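Local coordinates for protein ComZ (Thermus thermophilus, PDB 6QVI) that is a competence-associated pilin that probably sits at the pilus tip and acts as a DNA receptor, its beta-solenoid domain inserted in a pseudopilin-like domain, at residues A[71-76]-A[100-105]; A[59-62]-A[67-70]; A[30-35]-A[125-130]; A[133-138]-A[268-273]. All blocks are in the same frame, centred on the assembly; numbering follows the deposited sequence.

Contact 1. Residues A[71-76]-A[100-105]; sequences VNNRLV and KDAQDD
Lys100 N gives a single backbone hydrogen bond to Asn73 O (3.2 Å, 152° at the hydrogen), with the donor standing above the carbonyl plane, and this bond does the joining across the contact. Asn73 sits in a tight two-residue turn closed by mutual backbone bonds between Val71 and Arg74. Its side chain crosses the lysine chain at about a right angle, with OD1 lying 3.5 Å from Lys100 CG. The lysine chain starts with CG between backbone N and carbonyl carbon (chi1 89°), which carries CG, CD and CE past Asn73 OD1, and its ammonium goes on to Ala56 O. Farther along, Asn73 ND2 only brushes the methyl group, 4.2 Å from Ala102 CB. Just after Lys100, where strand 90-100 runs out, Asp101 OD2 takes two backbone N-H groups and bends the chain: Gln103 N, at 2.8 Å, closes an Asx turn, and Asp104 N, at 3.2 Å from the opposite face of the carboxylate, extends it to an Asx motif. The two turns at this edge of the sheet are therefore tied by one main-chain bond and light side-chain contact, while each turn has its own internal bonds.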
loop_
_atom_site.group_PDB
_atom_site.type_symbol
_atom_site.label_atom_id
_atom_site.label_comp_id
_atom_site.label_asym_id
_atom_site.label_seq_id
_atom_site.Cartn_x
_atom_site.Cartn_y
_atom_site.Cartn_z
ATOM N N VAL A 71 20.275 2.278 22.018
ATOM C CA VAL A 71 21.615 1.804 22.266
ATOM C C VAL A 71 21.502 0.853 23.420
ATOM O O VAL A 71 21.009 1.183 24.467
ATOM C CB VAL A 71 22.576 2.916 22.609
ATOM C CG1 VAL A 71 23.985 2.426 22.432
ATOM C CG2 VAL A 71 22.333 4.091 21.706
ATOM N N ASN A 72 21.941 -0.354 23.191
ATOM C CA ASN A 72 21.851 -1.414 24.180
ATOM C C ASN A 72 20.450 -1.445 24.703
ATOM O O ASN A 72 20.233 -1.302 25.873
ATOM C CB ASN A 72 22.826 -1.211 25.313
ATOM C CG ASN A 72 24.226 -1.468 24.900
ATOM O OD1 ASN A 72 24.503 -2.442 24.233
ATOM N ND2 ASN A 72 25.122 -0.605 25.296
ATOM N N ASN A 73 19.482 -1.543 23.807
ATOM C CA ASN A 73 18.072 -1.529 24.118
ATOM C C ASN A 73 17.560 -0.409 24.997
ATOM O O ASN A 73 16.573 -0.590 25.637
ATOM C CB ASN A 73 17.656 -2.841 24.732
ATOM C CG ASN A 73 18.003 -4.009 23.875
ATOM O OD1 ASN A 73 17.668 -4.052 22.711
ATOM N ND2 ASN A 73 18.681 -4.971 24.455
ATOM N N ARG A 74 18.142 0.771 24.964
ATOM C CA ARG A 74 17.706 1.811 25.830
ATOM C C ARG A 74 17.787 3.141 25.117
ATOM O O ARG A 74 18.639 3.356 24.302
ATOM C CB ARG A 74 18.583 1.741 27.069
ATOM C CG ARG A 74 18.898 3.030 27.783
ATOM C CD ARG A 74 20.076 2.859 28.718
ATOM N NE ARG A 74 20.820 4.096 28.867
ATOM C CZ ARG A 74 20.531 5.042 29.744
ATOM N NH1 ARG A 74 19.522 4.904 30.568
ATOM N NH2 ARG A 74 21.257 6.132 29.805
ATOM N N LEU A 75 16.865 4.027 25.421
ATOM C CA LEU A 75 16.839 5.323 24.809
ATOM C C LEU A 75 16.331 6.336 25.787
ATOM O O LEU A 75 15.239 6.245 26.235
ATOM C CB LEU A 75 15.927 5.285 23.614
ATOM C CG LEU A 75 15.483 6.641 23.131
ATOM C CD1 LEU A 75 16.655 7.280 22.445
ATOM C CD2 LEU A 75 14.352 6.497 22.162
ATOM N N VAL A 76 17.110 7.356 26.056
ATOM C CA VAL A 76 16.710 8.335 27.047
ATOM C C VAL A 76 15.855 9.404 26.408
ATOM O O VAL A 76 16.319 10.139 25.536
ATOM C CB VAL A 76 17.930 8.949 27.749
ATOM C CG1 VAL A 76 17.468 10.046 28.673
ATOM C CG2 VAL A 76 18.642 7.849 28.538
ATOM N N LYS A 100 13.528 -1.173 24.978
ATOM C CA LYS A 100 12.915 -2.187 24.133
ATOM C C LYS A 100 13.314 -3.571 24.616
ATOM O O LYS A 100 14.403 -3.772 25.159
ATOM C CB LYS A 100 13.273 -2.012 22.657
ATOM C CG LYS A 100 14.521 -2.712 22.224
ATOM C CD LYS A 100 14.795 -2.424 20.766
ATOM C CE LYS A 100 15.009 -3.691 20.009
ATOM N NZ LYS A 100 15.749 -3.341 18.779
ATOM N N ASP A 101 12.404 -4.519 24.429
ATOM C CA ASP A 101 12.659 -5.907 24.777
ATOM C C ASP A 101 13.646 -6.541 23.812
ATOM O O ASP A 101 13.536 -6.380 22.594
ATOM C CB ASP A 101 11.344 -6.685 24.749
ATOM C CG ASP A 101 11.434 -8.024 25.458
ATOM O OD1 ASP A 101 11.019 -8.107 26.642
ATOM O OD2 ASP A 101 11.913 -8.996 24.826
ATOM N N ALA A 102 14.590 -7.309 24.358
ATOM C CA ALA A 102 15.581 -7.943 23.497
ATOM C C ALA A 102 14.926 -8.956 22.562
ATOM O O ALA A 102 15.294 -9.041 21.384
ATOM C CB ALA A 102 16.664 -8.612 24.336
ATOM N N GLN A 103 13.931 -9.703 23.052
ATOM C CA GLN A 103 13.333 -10.776 22.256
ATOM C C GLN A 103 12.280 -10.245 21.285
ATOM O O GLN A 103 12.429 -10.350 20.061
ATOM C CB GLN A 103 12.698 -11.823 23.176
ATOM C CG GLN A 103 13.468 -12.087 24.448
ATOM C CD GLN A 103 14.583 -13.098 24.257
ATOM O OE1 GLN A 103 14.503 -13.977 23.400
ATOM N NE2 GLN A 103 15.627 -12.985 25.072
ATOM N N ASP A 104 11.203 -9.680 21.824
ATOM C CA ASP A 104 10.054 -9.228 21.049
ATOM C C ASP A 104 10.217 -7.750 20.692
ATOM O O ASP A 104 10.189 -6.889 21.576
ATOM C CB ASP A 104 8.804 -9.476 21.883
ATOM C CG ASP A 104 7.529 -9.408 21.094
ATOM O OD1 ASP A 104 7.460 -8.602 20.141
ATOM O OD2 ASP A 104 6.576 -10.130 21.465
ATOM N N ASP A 105 10.340 -7.449 19.399
ATOM C CA ASP A 105 10.540 -6.082 18.928
ATOM C C ASP A 105 9.268 -5.241 19.000
ATOM O O ASP A 105 9.250 -4.124 18.460
ATOM C CB ASP A 105 11.080 -6.078 17.493
ATOM C CG ASP A 105 10.137 -6.770 16.506
ATOM O OD1 ASP A 105 10.188 -6.430 15.298
ATOM O OD2 ASP A 105 9.337 -7.648 16.931
#

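Contact 2. Residues A[59-62]-A[67-70]; sequences LDLD and ITPF
Leu61 and Thr68 meet with their side chains at about a right angle: Leu61 CD1 comes up to Thr68 CG2 at 4.0 Å. Ile67 does the corresponding work for Asp60. Its CG1 is anti to the carbonyl carbon (chi1 -62°), and together with the bend at chi2 (-68°) this brings CD1 to 3.7 Å from Asp60 CB, so a methyl rests against the aspartate's methylene while the carboxylate turns into the 63-65 loop. Between these two side-chain pairs lies a single antiparallel bridge, Leu59 with Thr68, a hydrogen-bonded pair. Thr68 N gives to Leu59 O at 2.9 Å, nearly straight at 169°, and Leu59 N returns a bond to Thr68 O at 3.1 Å. The same Leu59 O also receives a CA-H contact from Ile67 CA (3.4 Å). The carboxylate of Asp60 holds the connecting loop, OD1 taking Gly65 N and OD2 taking Asp64 N. Asp60, Asp62 and Asp64 followed by Gly65 repeat the DxDxDG spacing of EF-hand calcium loops, although a metal here is not established. This bridged loop touches both helix 12-40 and the antiparallel sheet. Gln35 of that helix bonds to Asp60 O, Asp60 rests on Trp38 and Ile67 on Arg39, and Leu59 and Phe70 reach over to Leu75 and Leu98 of strands 74-76 and 90-100.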
loop_
_atom_site.group_PDB
_atom_site.type_symbol
_atom_site.label_atom_id
_atom_site.label_comp_id
_atom_site.label_asym_id
_atom_site.label_seq_id
_atom_site.Cartn_x
_atom_site.Cartn_y
_atom_site.Cartn_z
ATOM N N LEU A 59 13.169 6.009 17.402
ATOM C CA LEU A 59 12.083 6.960 17.318
ATOM C C LEU A 59 12.489 8.118 16.434
ATOM O O LEU A 59 13.667 8.473 16.342
ATOM C CB LEU A 59 11.704 7.512 18.696
ATOM C CG LEU A 59 11.391 6.504 19.780
ATOM C CD1 LEU A 59 10.812 7.231 20.982
ATOM C CD2 LEU A 59 10.425 5.477 19.264
ATOM N N ASP A 60 11.477 8.717 15.815
ATOM C CA ASP A 60 11.636 9.896 14.989
ATOM C C ASP A 60 11.121 11.039 15.845
ATOM O O ASP A 60 10.016 11.549 15.651
ATOM C CB ASP A 60 10.865 9.747 13.683
ATOM C CG ASP A 60 11.149 10.868 12.705
ATOM O OD1 ASP A 60 10.704 10.777 11.538
ATOM O OD2 ASP A 60 11.828 11.839 13.100
ATOM N N LEU A 61 11.958 11.451 16.801
ATOM C CA LEU A 61 11.542 12.471 17.758
ATOM C C LEU A 61 11.322 13.790 17.058
ATOM O O LEU A 61 10.420 14.550 17.422
ATOM C CB LEU A 61 12.619 12.631 18.821
ATOM C CG LEU A 61 12.859 11.336 19.565
ATOM C CD1 LEU A 61 13.952 11.505 20.537
ATOM C CD2 LEU A 61 11.591 11.028 20.353
ATOM N N ASP A 62 12.153 14.092 16.069
ATOM C CA ASP A 62 11.869 15.254 15.249
ATOM C C ASP A 62 10.519 15.144 14.551
ATOM O O ASP A 62 9.775 16.126 14.476
ATOM C CB ASP A 62 12.940 15.468 14.208
ATOM C CG ASP A 62 12.637 16.667 13.371
ATOM O OD1 ASP A 62 11.765 16.581 12.485
ATOM O OD2 ASP A 62 13.327 17.692 13.586
ATOM N N ILE A 67 16.107 9.267 12.651
ATOM C CA ILE A 67 15.776 8.266 13.656
ATOM C C ILE A 67 16.906 8.243 14.669
ATOM O O ILE A 67 18.079 8.157 14.282
ATOM C CB ILE A 67 15.599 6.871 13.030
ATOM C CG1 ILE A 67 14.433 6.837 12.016
ATOM C CG2 ILE A 67 15.390 5.842 14.148
ATOM C CD1 ILE A 67 13.047 6.994 12.630
ATOM N N THR A 68 16.556 8.269 15.933
ATOM C CA THR A 68 17.566 8.149 16.934
ATOM C C THR A 68 17.286 6.753 17.416
ATOM O O THR A 68 16.194 6.453 17.811
ATOM C CB THR A 68 17.470 9.232 18.009
ATOM O OG1 THR A 68 17.152 8.641 19.252
ATOM C CG2 THR A 68 16.419 10.228 17.681
ATOM N N PRO A 69 18.270 5.880 17.339
ATOM C CA PRO A 69 18.117 4.484 17.682
ATOM C C PRO A 69 18.307 4.149 19.129
ATOM O O PRO A 69 18.651 4.978 19.922
ATOM C CB PRO A 69 19.236 3.853 16.901
ATOM C CG PRO A 69 20.301 4.843 17.025
ATOM C CD PRO A 69 19.641 6.174 16.943
ATOM N N PHE A 70 18.080 2.896 19.451
ATOM C CA PHE A 70 18.222 2.413 20.782
ATOM C C PHE A 70 19.630 1.953 20.915
ATOM O O PHE A 70 20.106 1.291 20.051
ATOM C CB PHE A 70 17.367 1.179 20.945
ATOM C CG PHE A 70 15.933 1.452 21.204
ATOM C CD1 PHE A 70 15.022 1.392 20.199
ATOM C CD2 PHE A 70 15.499 1.721 22.452
ATOM C CE1 PHE A 70 13.703 1.628 20.430
ATOM C CE2 PHE A 70 14.186 1.961 22.703
ATOM C CZ PHE A 70 13.282 1.910 21.689
#

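Contact 3. Residues A[30-35]-A[125-130]; sequences AALFQQ and ATFRIS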
loop_
_atom_site.group_PDB
_atom_site.type_symbol
_atom_site.label_atom_id
_atom_site.label_comp_id
_atom_site.label_asym_id
_atom_site.label_seq_id
_atom_site.Cartn_x
_atom_site.Cartn_y
_atom_site.Cartn_z
ATOM N N ALA A 30 2.030 9.650 26.201
ATOM C CA ALA A 30 1.376 10.361 25.118
ATOM C C ALA A 30 2.308 10.515 23.923
ATOM O O ALA A 30 1.908 10.271 22.773
ATOM C CB ALA A 30 0.893 11.727 25.594
ATOM N N ALA A 31 3.561 10.901 24.175
ATOM C CA ALA A 31 4.499 11.042 23.067
ATOM C C ALA A 31 4.719 9.701 22.384
ATOM O O ALA A 31 4.855 9.638 21.157
ATOM C CB ALA A 31 5.831 11.630 23.546
ATOM N N LEU A 32 4.746 8.617 23.166
ATOM C CA LEU A 32 4.951 7.300 22.587
ATOM C C LEU A 32 3.767 6.924 21.695
ATOM O O LEU A 32 3.944 6.553 20.528
ATOM C CB LEU A 32 5.153 6.285 23.705
ATOM C CG LEU A 32 5.798 4.952 23.316
ATOM C CD1 LEU A 32 7.127 5.213 22.608
ATOM C CD2 LEU A 32 6.003 4.037 24.534
ATOM N N PHE A 33 2.546 7.118 22.201
ATOM C CA PHE A 33 1.366 6.922 21.377
ATOM C C PHE A 33 1.399 7.823 20.152
ATOM O O PHE A 33 0.894 7.439 19.090
ATOM C CB PHE A 33 0.086 7.194 22.189
ATOM C CG PHE A 33 -1.197 7.064 21.383
ATOM C CD1 PHE A 33 -1.826 8.185 20.865
ATOM C CD2 PHE A 33 -1.764 5.833 21.133
ATOM C CE1 PHE A 33 -3.007 8.084 20.121
ATOM C CE2 PHE A 33 -2.937 5.722 20.348
ATOM C CZ PHE A 33 -3.551 6.840 19.856
ATOM N N GLN A 34 1.961 9.026 20.275
ATOM C CA GLN A 34 1.970 9.900 19.114
ATOM C C GLN A 34 3.001 9.431 18.096
ATOM O O GLN A 34 2.794 9.557 16.885
ATOM C CB GLN A 34 2.239 11.349 19.502
ATOM C CG GLN A 34 1.895 12.248 18.342
ATOM C CD GLN A 34 2.595 13.579 18.372
ATOM O OE1 GLN A 34 3.768 13.679 18.000
ATOM N NE2 GLN A 34 1.874 14.619 18.750
ATOM N N GLN A 35 4.093 8.837 18.570
ATOM C CA GLN A 35 5.013 8.172 17.666
ATOM C C GLN A 35 4.349 6.970 17.011
ATOM O O GLN A 35 4.721 6.597 15.895
ATOM C CB GLN A 35 6.270 7.760 18.430
ATOM C CG GLN A 35 7.228 8.924 18.673
ATOM C CD GLN A 35 8.134 9.151 17.480
ATOM O OE1 GLN A 35 8.766 8.219 16.995
ATOM N NE2 GLN A 35 8.169 10.376 16.977
ATOM N N ALA A 125 5.624 1.527 32.731
ATOM C CA ALA A 125 4.588 0.830 31.968
ATOM C C ALA A 125 5.179 0.055 30.803
ATOM O O ALA A 125 6.090 0.532 30.102
ATOM C CB ALA A 125 3.529 1.797 31.437
ATOM N N THR A 126 4.622 -1.129 30.583
ATOM C CA THR A 126 4.993 -1.948 29.449
ATOM C C THR A 126 3.875 -1.923 28.414
ATOM O O THR A 126 2.720 -2.257 28.724
ATOM C CB THR A 126 5.223 -3.393 29.856
ATOM O OG1 THR A 126 6.354 -3.461 30.722
ATOM C CG2 THR A 126 5.485 -4.234 28.600
ATOM N N PHE A 127 4.247 -1.627 27.172
ATOM C CA PHE A 127 3.318 -1.602 26.060
ATOM C C PHE A 127 3.670 -2.667 25.040
ATOM O O PHE A 127 4.827 -3.053 24.888
ATOM C CB PHE A 127 3.308 -0.260 25.361
ATOM C CG PHE A 127 3.230 0.875 26.262
ATOM C CD1 PHE A 127 4.367 1.355 26.881
ATOM C CD2 PHE A 127 2.011 1.485 26.501
ATOM C CE1 PHE A 127 4.296 2.437 27.730
ATOM C CE2 PHE A 127 1.938 2.556 27.364
ATOM C CZ PHE A 127 3.085 3.037 27.969
ATOM N N ARG A 128 2.706 -2.967 24.203
ATOM C CA ARG A 128 2.918 -3.824 23.070
ATOM C C ARG A 128 2.461 -2.900 21.977
ATOM O O ARG A 128 1.361 -2.444 21.992
ATOM C CB ARG A 128 2.053 -5.043 23.137
ATOM C CG ARG A 128 1.461 -5.411 21.805
ATOM C CD ARG A 128 1.689 -6.864 21.483
ATOM N NE ARG A 128 1.336 -7.725 22.589
ATOM C CZ ARG A 128 2.031 -8.797 22.919
ATOM N NH1 ARG A 128 3.106 -9.118 22.214
ATOM N NH2 ARG A 128 1.654 -9.540 23.946
ATOM N N ILE A 129 3.334 -2.599 21.045
ATOM C CA ILE A 129 3.055 -1.650 19.979
ATOM C C ILE A 129 3.410 -2.276 18.646
ATOM O O ILE A 129 4.555 -2.695 18.434
ATOM C CB ILE A 129 3.825 -0.332 20.134
ATOM C CG1 ILE A 129 3.636 0.231 21.548
ATOM C CG2 ILE A 129 3.406 0.667 19.047
ATOM C CD1 ILE A 129 4.401 1.509 21.720
ATOM N N SER A 130 2.437 -2.305 17.724
ATOM C CA SER A 130 2.691 -2.766 16.366
ATOM C C SER A 130 1.953 -1.856 15.397
ATOM O O SER A 130 0.833 -1.415 15.684
ATOM C CB SER A 130 2.291 -4.239 16.227
ATOM O OG SER A 130 0.891 -4.414 16.341
#
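Leu32 of the N-terminal helix packs onto Phe127 and Ile129 of strand 120-130, the helix-on-sheet arrangement of a pilin, in which a long helix lies against an antiparallel sheet. The apolar contacts carry everything between these two segments. Leu32 points its CB at the strand, and a first torsion of -162° puts CG anti to the backbone N, where CG meets Ile129 and the CD2 branch meets Phe127. Phe127 and Ile129 are two apart in an extended strand, so both turn toward the helix, while Arg128 between them faces the other way. Each crosses the leucine obliquely. On the Ile129 side, the terminal methyl CD1 comes to 4.0 Å from Leu32 CG. All three residues are buried, and they belong to the hydrophobic core between helix and sheet.

Aromatic contacts link this core to Phe518 of strand 517-529: the rings of Phe127 and Phe518 meet with their planes about 35° apart, and Phe33, next to Leu32 on the helix, meets Phe518 edge-to-face. Polar ties come from the flanks of the helix, where Gln35 OE1 bonds to Arg39 and Gln34 O to Arg63. At the ring of Phe127, one methyl makes a slanting approach: Leu32 CD2 lies 3.9 Å from CD1 and 4.0 Å from CE1.

Contact 4. Residues A[133-138]-A[268-273]; sequences DYLEQA and FDLSDP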
loop_
_atom_site.group_PDB
_atom_site.type_symbol
_atom_site.label_atom_id
_atom_site.label_comp_id
_atom_site.label_asym_id
_atom_site.label_seq_id
_atom_site.Cartn_x
_atom_site.Cartn_y
_atom_site.Cartn_z
ATOM N N ASP A 133 1.776 -0.889 8.961
ATOM C CA ASP A 133 2.763 -1.017 7.894
ATOM C C ASP A 133 2.068 -1.304 6.554
ATOM O O ASP A 133 2.108 -2.408 6.000
ATOM C CB ASP A 133 3.817 -2.072 8.245
ATOM C CG ASP A 133 4.925 -2.178 7.187
ATOM O OD1 ASP A 133 5.044 -1.241 6.356
ATOM O OD2 ASP A 133 5.684 -3.180 7.199
ATOM N N TYR A 134 1.423 -0.254 6.051
ATOM C CA TYR A 134 0.763 -0.330 4.755
ATOM C C TYR A 134 1.785 -0.756 3.714
ATOM O O TYR A 134 2.732 -0.021 3.420
ATOM C CB TYR A 134 0.152 1.035 4.413
ATOM C CG TYR A 134 -1.160 1.348 5.140
ATOM C CD1 TYR A 134 -2.304 0.574 4.916
ATOM C CD2 TYR A 134 -1.236 2.357 6.111
ATOM C CE1 TYR A 134 -3.502 0.842 5.571
ATOM C CE2 TYR A 134 -2.431 2.625 6.786
ATOM C CZ TYR A 134 -3.563 1.859 6.511
ATOM O OH TYR A 134 -4.765 2.093 7.155
ATOM N N LEU A 135 1.557 -1.923 3.115
ATOM C CA LEU A 135 2.516 -2.487 2.172
ATOM C C LEU A 135 2.676 -1.601 0.954
ATOM O O LEU A 135 1.702 -1.030 0.432
ATOM C CB LEU A 135 2.081 -3.887 1.756
ATOM C CG LEU A 135 2.078 -4.853 2.939
ATOM C CD1 LEU A 135 1.961 -6.286 2.473
ATOM C CD2 LEU A 135 3.371 -4.650 3.762
ATOM N N GLU A 136 3.929 -1.464 0.522
ATOM C CA GLU A 136 4.267 -0.593 -0.597
ATOM C C GLU A 136 5.143 -1.366 -1.569
ATOM O O GLU A 136 6.344 -1.536 -1.323
ATOM C CB GLU A 136 4.945 0.690 -0.136
ATOM C CG GLU A 136 3.999 1.579 0.637
ATOM C CD GLU A 136 4.560 2.962 0.855
ATOM O OE1 GLU A 136 5.738 3.185 0.492
ATOM O OE2 GLU A 136 3.815 3.828 1.377
ATOM N N GLN A 137 4.529 -1.845 -2.656
ATOM C CA GLN A 137 5.271 -2.630 -3.628
ATOM C C GLN A 137 4.730 -2.332 -5.026
ATOM O O GLN A 137 3.563 -1.962 -5.197
ATOM C CB GLN A 137 5.185 -4.132 -3.274
ATOM C CG GLN A 137 3.742 -4.649 -3.313
ATOM C CD GLN A 137 2.952 -4.374 -2.047
ATOM O OE1 GLN A 137 3.391 -4.696 -0.954
ATOM N NE2 GLN A 137 1.812 -3.715 -2.189
ATOM N N ALA A 138 5.576 -2.528 -6.036
ATOM C CA ALA A 138 5.080 -2.333 -7.389
ATOM C C ALA A 138 4.202 -3.481 -7.808
ATOM O O ALA A 138 3.252 -3.280 -8.578
ATOM C CB ALA A 138 6.224 -2.194 -8.396
ATOM N N PHE A 268 10.276 -14.788 5.882
ATOM C CA PHE A 268 9.155 -13.866 5.769
ATOM C C PHE A 268 8.991 -13.157 7.105
ATOM O O PHE A 268 8.920 -13.806 8.162
ATOM C CB PHE A 268 7.894 -14.637 5.396
ATOM C CG PHE A 268 6.666 -13.783 5.220
ATOM C CD1 PHE A 268 6.481 -12.964 4.097
ATOM C CD2 PHE A 268 5.668 -13.828 6.170
ATOM C CE1 PHE A 268 5.299 -12.229 3.948
ATOM C CE2 PHE A 268 4.509 -13.077 6.038
ATOM C CZ PHE A 268 4.322 -12.278 4.943
ATOM N N ASP A 269 9.029 -11.829 7.063
ATOM C CA ASP A 269 9.135 -10.974 8.246
ATOM C C ASP A 269 7.816 -10.327 8.653
ATOM O O ASP A 269 7.798 -9.156 9.032
ATOM C CB ASP A 269 10.170 -9.902 7.988
ATOM C CG ASP A 269 9.706 -8.920 6.961
ATOM O OD1 ASP A 269 9.043 -9.338 5.975
ATOM O OD2 ASP A 269 10.015 -7.732 7.129
ATOM N N LEU A 270 6.688 -11.027 8.587
ATOM C CA LEU A 270 5.435 -10.380 8.939
ATOM C C LEU A 270 4.544 -11.321 9.727
ATOM O O LEU A 270 4.379 -12.493 9.378
ATOM C CB LEU A 270 4.667 -9.917 7.703
ATOM C CG LEU A 270 5.153 -8.783 6.802
ATOM C CD1 LEU A 270 4.188 -8.578 5.565
ATOM C CD2 LEU A 270 5.349 -7.509 7.572
ATOM N N SER A 271 3.979 -10.791 10.793
ATOM C CA SER A 271 2.878 -11.404 11.505
ATOM C C SER A 271 1.605 -10.757 10.980
ATOM O O SER A 271 1.621 -9.608 10.524
ATOM C CB SER A 271 3.016 -11.214 13.012
ATOM O OG SER A 271 3.628 -9.966 13.316
ATOM N N ASP A 272 0.521 -11.524 10.974
ATOM C CA ASP A 272 -0.748 -11.093 10.412
ATOM C C ASP A 272 -0.551 -10.550 8.991
ATOM O O ASP A 272 -0.873 -9.386 8.713
ATOM C CB ASP A 272 -1.401 -10.042 11.304
ATOM C CG ASP A 272 -1.451 -10.466 12.765
ATOM O OD1 ASP A 272 -1.915 -9.668 13.611
ATOM O OD2 ASP A 272 -0.997 -11.594 13.073
ATOM N N PRO A 273 0.013 -11.350 8.112
ATOM C CA PRO A 273 0.190 -10.834 6.779
ATOM C C PRO A 273 -1.095 -11.041 6.056
ATOM O O PRO A 273 -1.800 -11.989 6.311
ATOM C CB PRO A 273 1.235 -11.752 6.229
ATOM C CG PRO A 273 0.903 -13.048 6.836
ATOM C CD PRO A 273 0.383 -12.761 8.195
#
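At the junction where the pilin-like domain hands the chain over to the beta-solenoid, Leu135 of the connecting segment leans toward Leu270 in a loop of the solenoid. The meeting is a light one between branch ends: Leu135 CD2 and Leu270 CD1 stand 4.4 Å apart, an apolar contact at the long end of the range. Both leucines have CG anti to the carbonyl carbon (chi1 -64° at Leu135 and -68° at Leu270) and an extended second torsion, which sends each branch out from its own backbone toward the other segment. Those backbones stay well separated, with 9.8 Å from Asp133 CA to Leu270 CA, so side chains alone span the distance. Leu270 uses its other methyl on Asp133, its CD2 lying 4.4 Å from Asp133 OD2.

That carboxylate has a like-charged neighbour, since Asp133 OD2 and Asp269 OD2 are 6.3 Å apart. Arg213 probably eases the repulsion: it makes a salt bridge to Asp269 and a long, weak ion pair to Asp133, linking the two segments electrostatically through a third residue. Tyr161 of strand 160-162 touches Leu135, Leu270 and Pro273. The backbone of Asp133 and Leu135 bonds to Gly513 and Leu511, on the chain returning toward strand 517-529. Beyond Leu135 the chain enters the solenoid through strand 139-141, parallel to strands 160-162 and 469-472, while residues 268-273 follow closely after strand 265-266, which pairs with strand 237-239.

Overall arrangement
Contacts 1, 2 and 3 cluster in the pilin-like domain, their centres 13 to 14 Å apart, whereas contact 4 lies 21 to 23 Å from each, at the entrance to the beta-solenoid. Along the chain, contact 3 closes a loop that holds contacts 2 and 1 in series, and contact 4 opens just after it. Contacts 1 and 2 touch through Leu75 and where Lys100 packs on Phe70, and helix 12-40 supplies one side of contact 3 and also touches contact 2. Strand 120-130 then leads through residues 133-138 into the solenoid, and the chain returns to the same antiparallel sheet by strand 517-529. The solenoid is thus an insertion carried on the pilin-like domain.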